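PDB 2W31: globin from Geobacter sulfurreducens, which binds haem with bis-histidyl hexacoordination in the globin domain of a globin-coupled sensor, and may bind oxygen. Local coordinates for the interface of chains A and B. Coordinates in Å, arbitrary orientation; residue numbers count along the deposited sequence, not the author numbering. Chains: chain A/B, Globin.

The interface of chains A and B. Residues chain A 1, 7, 10-11, 143-144, 151; chain B 99, 101, 104-105.
The amide oxygen OD1 of B:Asn99 is the best-held polar atom, gripped by two hydrogen bonds. The backbone N of B:His101 reaches one of its lone pairs in the carbonyl plane at 3.0 Å from OD1, tying the loop to helix 101-121. Water 1 takes the other bond, 2.7 Å from OD1 of B:Asn99, and passes it on to NH2 of A:Arg151, bridging the chains; as modelled, no N or O of one chain lies within bonding distance of the other here. B:His101 is central: with CG anti to the backbone N (chi1 160°), its ring swings between A:Asp144 and A:His10. The carboxylate of A:Asp144 lies at the ring's edge by CD2, the two planes 27° apart, and the A:His10 ring meets the same rim on the far side of NE2, by CE1. The unusually short approaches at CD2 and CE1 might mean that this imidazole belongs flipped, with ND1 near OD2 of A:Asp144 and NE2 near ND1 of A:His10, so nothing rests on them. Within chain A the A:Tyr11 hydroxyl OH bonds to OD2 of A:Asp144 at 2.6 Å, coming from above the carboxylate plane. CG2 of B:Val105 sits over one face of the tyrosine ring, 4.0 Å from its centroid, while the amide of B:Asn104 stacks almost parallel on the A:Asp144 carboxylate. An alanine at A:Tyr11 would remove hydroxyl and ring, and would probably loosen A:Asp144 and the packing on B:Val105. Helices 4-11 and 125-151 of chain A thus pack against the start of helix 101-121 of chain B, part of a two-fold symmetric interface; the structure alone does not show whether the dimer is biological.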
loop_
_atom_site.group_PDB
_atom_site.type_symbol
_atom_site.label_atom_id
_atom_site.label_comp_id
_atom_site.label_asym_id
_atom_site.label_seq_id
_atom_site.Cartn_x
_atom_site.Cartn_y
_atom_site.Cartn_z
ATOM N N MET A 1 19.831 0.038 2.899
ATOM C CA MET A 1 18.377 -0.162 3.159
ATOM C C MET A 1 17.868 0.588 4.387
ATOM O O MET A 1 16.809 1.208 4.328
ATOM C CB MET A 1 18.064 -1.650 3.313
ATOM C CG MET A 1 18.696 -2.310 4.555
ATOM S SD MET A 1 17.752 -3.690 5.261
ATOM C CE MET A 1 16.056 -3.049 5.281
ATOM N N ILE A 7 16.036 4.743 2.347
ATOM C CA ILE A 7 14.628 4.451 2.100
ATOM C C ILE A 7 13.976 5.462 1.162
ATOM O O ILE A 7 13.267 5.083 0.223
ATOM C CB ILE A 7 13.886 4.304 3.439
ATOM C CG1 ILE A 7 14.391 3.026 4.096
ATOM C CG2 ILE A 7 12.363 4.287 3.245
ATOM C CD1 ILE A 7 13.916 2.811 5.524
ATOM N N HIS A 10 15.027 4.860 -2.392
ATOM C CA HIS A 10 14.366 3.721 -3.024
ATOM C C HIS A 10 12.957 4.057 -3.510
ATOM O O HIS A 10 12.514 3.571 -4.574
ATOM C CB HIS A 10 14.337 2.524 -2.079
ATOM C CG HIS A 10 15.698 1.977 -1.770
ATOM N ND1 HIS A 10 15.938 1.129 -0.715
ATOM C CD2 HIS A 10 16.902 2.201 -2.355
ATOM C CE1 HIS A 10 17.225 0.829 -0.675
ATOM N NE2 HIS A 10 17.831 1.466 -1.662
ATOM N N TYR A 11 12.229 4.853 -2.718
ATOM C CA TYR A 11 10.875 5.278 -3.088
ATOM C C TYR A 11 10.839 6.546 -3.941
ATOM O O TYR A 11 9.767 7.007 -4.294
ATOM C CB TYR A 11 10.047 5.530 -1.797
ATOM C CG TYR A 11 9.594 4.258 -1.101
ATOM C CD1 TYR A 11 8.431 3.600 -1.522
ATOM C CD2 TYR A 11 10.308 3.711 -0.052
ATOM C CE1 TYR A 11 7.982 2.425 -0.902
ATOM C CE2 TYR A 11 9.877 2.545 0.579
ATOM C CZ TYR A 11 8.738 1.885 0.128
ATOM O OH TYR A 11 8.300 0.731 0.786
ATOM N N LEU A 143 4.019 1.765 6.162
ATOM C CA LEU A 143 3.663 0.352 6.184
ATOM C C LEU A 143 4.915 -0.543 6.083
ATOM O O LEU A 143 5.015 -1.594 6.747
ATOM C CB LEU A 143 2.713 0.072 4.993
ATOM C CG LEU A 143 2.237 -1.381 4.847
ATOM C CD1 LEU A 143 1.497 -1.885 6.090
ATOM C CD2 LEU A 143 1.336 -1.490 3.607
ATOM N N ASP A 144 5.892 -0.109 5.296
ATOM C CA ASP A 144 7.146 -0.859 5.083
ATOM C C ASP A 144 7.876 -0.984 6.435
ATOM O O ASP A 144 8.224 -2.094 6.893
ATOM C CB ASP A 144 7.964 -0.077 4.045
ATOM C CG ASP A 144 9.313 -0.734 3.647
ATOM O OD1 ASP A 144 9.811 -1.702 4.327
ATOM O OD2 ASP A 144 9.893 -0.250 2.633
ATOM N N ARG A 151 9.358 -8.655 11.706
ATOM C CA ARG A 151 10.441 -9.547 11.263
ATOM C C ARG A 151 11.745 -9.359 12.050
ATOM O O ARG A 151 12.590 -10.260 12.057
ATOM C CB ARG A 151 10.768 -9.303 9.774
ATOM C CG ARG A 151 9.621 -9.584 8.823
ATOM C CD ARG A 151 10.075 -9.489 7.372
ATOM N NE ARG A 151 10.582 -8.177 6.977
ATOM C CZ ARG A 151 9.851 -7.225 6.384
ATOM N NH1 ARG A 151 8.570 -7.416 6.107
ATOM N NH2 ARG A 151 10.437 -6.107 6.021
ATOM N N ASN B 99 15.259 -9.112 0.393
ATOM C CA ASN B 99 14.697 -8.443 1.579
ATOM C C ASN B 99 13.296 -7.903 1.263
ATOM O O ASN B 99 13.088 -7.314 0.192
ATOM C CB ASN B 99 15.623 -7.331 2.057
ATOM C CG ASN B 99 15.194 -6.799 3.415
ATOM O OD1 ASN B 99 14.239 -6.049 3.539
ATOM N ND2 ASN B 99 15.939 -7.177 4.455
ATOM N N HIS B 101 11.629 -5.474 2.217
ATOM C CA HIS B 101 11.566 -4.012 1.940
ATOM C C HIS B 101 11.388 -3.770 0.436
ATOM O O HIS B 101 10.591 -2.884 0.030
ATOM C CB HIS B 101 12.854 -3.311 2.410
ATOM C CG HIS B 101 13.105 -1.971 1.781
ATOM N ND1 HIS B 101 14.214 -1.673 1.010
ATOM C CD2 HIS B 101 12.411 -0.807 1.895
ATOM C CE1 HIS B 101 14.169 -0.397 0.646
ATOM N NE2 HIS B 101 13.091 0.149 1.170
ATOM N N ASN B 104 7.827 -4.092 -0.842
ATOM C CA ASN B 104 7.062 -2.869 -0.596
ATOM C C ASN B 104 7.428 -1.777 -1.615
ATOM O O ASN B 104 6.558 -1.075 -2.129
ATOM C CB ASN B 104 7.282 -2.344 0.839
ATOM C CG ASN B 104 6.666 -3.274 1.889
ATOM O OD1 ASN B 104 5.584 -2.998 2.495
ATOM N ND2 ASN B 104 7.369 -4.361 2.139
ATOM N N VAL B 105 8.729 -1.607 -1.890
ATOM C CA VAL B 105 9.164 -0.597 -2.889
ATOM C C VAL B 105 8.501 -0.871 -4.238
ATOM O O VAL B 105 7.907 0.030 -4.870
ATOM C CB VAL B 105 10.712 -0.556 -3.015
ATOM C CG1 VAL B 105 11.132 0.348 -4.171
ATOM C CG2 VAL B 105 11.325 -0.030 -1.709
HETATM O O HOH W 1 13.151 -4.971 5.777
#